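Side-chain contact in relaxosome protein TraM (Escherichia coli, PDB 4QPO), which binds plasmid DNA as a tetramer within the relaxosome, the assembly that enables site- and strand-specific nicking at the origin of transfer during bacterial conjugation: residues E13-I18 with S35-M40. Sequence-based numbering, arbitrary orientation.
Sequences EKINAI and SATASM
Ile15 meets Thr37 methyl to methyl: Ile15 CG2 lies 3.7 Å from Thr37 CG2 and 4.1 Å from Thr37 CB, van der Waals separations with no polar atom between them. The torsion of Ile15 (chi1 -44°) places CG2 opposite the backbone N and directs this branch at the other helix, where the two side chains run past one another in opposite senses. Ala38 comes next to this pair, its N 4.5 Å from Ile15 CG2, and here the backbones draw nearest, with Ile15 CA 7.0 Å from Ala38 CA. The same isoleucine also packs on Phe34 and Leu41 of its own chain and on Leu46 of the second subunit, so it belongs to a larger apolar core. One turn later, Ile18 CG2 approaches Thr37 CG2 at 4.0 Å, and the threonine methyl thus touches both isoleucines. The Thr37 torsion (chi1 -68°) sets OG1 beside its backbone N, where it makes a weak hydrogen bond to Ser33 O, just ahead of helix 34-52. Ile18 also packs on Met53 of the second subunit. The segment axes come within 9.9 Å at 112°, and the segments bury just 141 Å², a light crossing made by side-chain carbons, with Ala38 N at its margin. Following strand 2-6, helices 9-23 and 34-52 complete the ribbon-helix-helix fold of TraM's DNA-binding domain, whose dimer shares this core between subunits.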
ATOM      1  N   GLU A  13      15.814  -1.757  -9.861  1.00 67.03           N
ATOM      2  CA  GLU A  13      15.339  -2.467 -11.057  1.00 73.68           C
ATOM      3  C   GLU A  13      13.845  -2.266 -11.325  1.00 71.94           C
ATOM      4  O   GLU A  13      13.441  -2.040 -12.470  1.00 74.14           O
ATOM      5  CB  GLU A  13      15.631  -3.966 -10.941  1.00 80.06           C
ATOM      6  CG  GLU A  13      17.089  -4.348 -11.117  1.00 87.91           C
ATOM      7  CD  GLU A  13      17.336  -5.834 -10.895  1.00 95.15           C
ATOM      8  OE1 GLU A  13      16.418  -6.533 -10.410  1.00 97.13           O
ATOM      9  OE2 GLU A  13      18.452  -6.300 -11.204  1.00 98.99           O
ATOM     10  N   LYS A  14      13.034  -2.367 -10.274  1.00 67.73           N
ATOM     11  CA  LYS A  14      11.588  -2.230 -10.403  1.00 69.04           C
ATOM     12  C   LYS A  14      11.206  -0.833 -10.900  1.00 69.04           C
ATOM     13  O   LYS A  14      10.258  -0.690 -11.669  1.00 67.76           O
ATOM     14  CB  LYS A  14      10.879  -2.522  -9.066  1.00 63.75           C
ATOM     15  CG  LYS A  14      11.005  -3.951  -8.551  1.00 70.98           C
ATOM     16  CD  LYS A  14      10.166  -4.912  -9.367  1.00 76.73           C
ATOM     17  CE  LYS A  14       8.713  -4.440  -9.462  1.00 78.57           C
ATOM     18  NZ  LYS A  14       7.805  -5.502 -10.001  1.00 84.69           N
ATOM     19  N   ILE A  15      11.929   0.195 -10.457  1.00 66.57           N
ATOM     20  CA  ILE A  15      11.677   1.550 -10.950  1.00 68.62           C
ATOM     21  C   ILE A  15      11.903   1.644 -12.462  1.00 71.52           C
ATOM     22  O   ILE A  15      11.126   2.272 -13.175  1.00 71.80           O
ATOM     23  CB  ILE A  15      12.575   2.610 -10.284  1.00 70.59           C
ATOM     24  CG1 ILE A  15      12.676   2.389  -8.776  1.00 71.08           C
ATOM     25  CG2 ILE A  15      12.054   4.007 -10.612  1.00 71.86           C
ATOM     26  CD1 ILE A  15      11.361   2.377  -8.101  1.00 70.78           C
ATOM     27  N   ASN A  16      12.984   1.038 -12.936  1.00 68.81           N
ATOM     28  CA  ASN A  16      13.269   1.009 -14.366  1.00 73.38           C
ATOM     29  C   ASN A  16      12.144   0.381 -15.170  1.00 75.30           C
ATOM     30  O   ASN A  16      11.777   0.884 -16.232  1.00 77.94           O
ATOM     31  CB  ASN A  16      14.566   0.260 -14.627  1.00 73.75           C
ATOM     32  CG  ASN A  16      15.782   1.083 -14.285  1.00 72.94           C
ATOM     33  OD1 ASN A  16      15.703   2.307 -14.193  1.00 72.32           O
ATOM     34  ND2 ASN A  16      16.927   0.419 -14.118  1.00 73.52           N
ATOM     35  N   ALA A  17      11.606  -0.725 -14.662  1.00 75.83           N
ATOM     36  CA  ALA A  17      10.512  -1.426 -15.330  1.00 78.89           C
ATOM     37  C   ALA A  17       9.248  -0.562 -15.362  1.00 79.84           C
ATOM     38  O   ALA A  17       8.483  -0.607 -16.322  1.00 80.60           O
ATOM     39  CB  ALA A  17      10.234  -2.747 -14.644  1.00 76.80           C
ATOM     40  N   ILE A  18       9.033   0.225 -14.312  1.00 76.59           N
ATOM     41  CA  ILE A  18       7.920   1.167 -14.301  1.00 77.49           C
ATOM     42  C   ILE A  18       8.095   2.128 -15.451  1.00 77.47           C
ATOM     43  O   ILE A  18       7.183   2.311 -16.246  1.00 80.54           O
ATOM     44  CB  ILE A  18       7.822   1.977 -12.992  1.00 75.71           C
ATOM     45  CG1 ILE A  18       7.641   1.058 -11.789  1.00 74.34           C
ATOM     46  CG2 ILE A  18       6.664   2.974 -13.068  1.00 77.09           C
ATOM     47  CD1 ILE A  18       6.324   0.374 -11.766  1.00 75.82           C
ATOM     48  N   SER A  35      13.953   9.829 -11.503  1.00 56.40           N
ATOM     49  CA  SER A  35      13.731  10.636 -10.305  1.00 57.52           C
ATOM     50  C   SER A  35      12.263  10.960 -10.123  1.00 56.42           C
ATOM     51  O   SER A  35      11.745  10.880  -9.027  1.00 53.70           O
ATOM     52  CB  SER A  35      14.541  11.934 -10.371  1.00 62.47           C
ATOM     53  OG  SER A  35      15.927  11.661 -10.305  1.00 63.68           O
ATOM     54  N   ALA A  36      11.600  11.340 -11.209  1.00 62.04           N
ATOM     55  CA  ALA A  36      10.195  11.710 -11.141  1.00 62.87           C
ATOM     56  C   ALA A  36       9.373  10.551 -10.592  1.00 60.23           C
ATOM     57  O   ALA A  36       8.520  10.740  -9.726  1.00 58.83           O
ATOM     58  CB  ALA A  36       9.685  12.132 -12.515  1.00 67.38           C
ATOM     59  N   THR A  37       9.668   9.351 -11.085  1.00 60.85           N
ATOM     60  CA  THR A  37       8.982   8.140 -10.672  1.00 59.73           C
ATOM     61  C   THR A  37       9.307   7.791  -9.222  1.00 54.93           C
ATOM     62  O   THR A  37       8.408   7.496  -8.434  1.00 52.04           O
ATOM     63  CB  THR A  37       9.348   6.961 -11.600  1.00 62.83           C
ATOM     64  OG1 THR A  37       8.789   7.208 -12.886  1.00 70.19           O
ATOM     65  CG2 THR A  37       8.783   5.653 -11.081  1.00 62.28           C
ATOM     66  N   ALA A  38      10.589   7.839  -8.879  1.00 52.05           N
ATOM     67  CA  ALA A  38      11.045   7.597  -7.521  1.00 47.10           C
ATOM     68  C   ALA A  38      10.378   8.549  -6.536  1.00 49.53           C
ATOM     69  O   ALA A  38       9.937   8.149  -5.470  1.00 50.43           O
ATOM     70  CB  ALA A  38      12.566   7.743  -7.444  1.00 46.28           C
ATOM     71  N   SER A  39      10.316   9.814  -6.910  1.00 50.11           N
ATOM     72  CA  SER A  39       9.744  10.838  -6.060  1.00 49.54           C
ATOM     73  C   SER A  39       8.248  10.598  -5.901  1.00 49.64           C
ATOM     74  O   SER A  39       7.672  10.769  -4.818  1.00 45.49           O
ATOM     75  CB  SER A  39      10.045  12.211  -6.666  1.00 54.25           C
ATOM     76  OG  SER A  39       9.291  13.226  -6.042  1.00 59.35           O
ATOM     77  N   MET A  40       7.627  10.156  -6.986  1.00 51.82           N
ATOM     78  CA  MET A  40       6.206   9.862  -6.986  1.00 50.75           C
ATOM     79  C   MET A  40       5.917   8.686  -6.073  1.00 43.97           C
ATOM     80  O   MET A  40       4.901   8.659  -5.392  1.00 42.41           O
ATOM     81  CB  MET A  40       5.710   9.561  -8.408  1.00 57.33           C
ATOM     82  CG  MET A  40       4.192   9.494  -8.541  1.00 60.80           C
ATOM     83  SD  MET A  40       3.617   7.984  -9.345  1.00133.91           S
ATOM     84  CE  MET A  40       3.963   6.808  -8.058  1.00 45.75           C
TER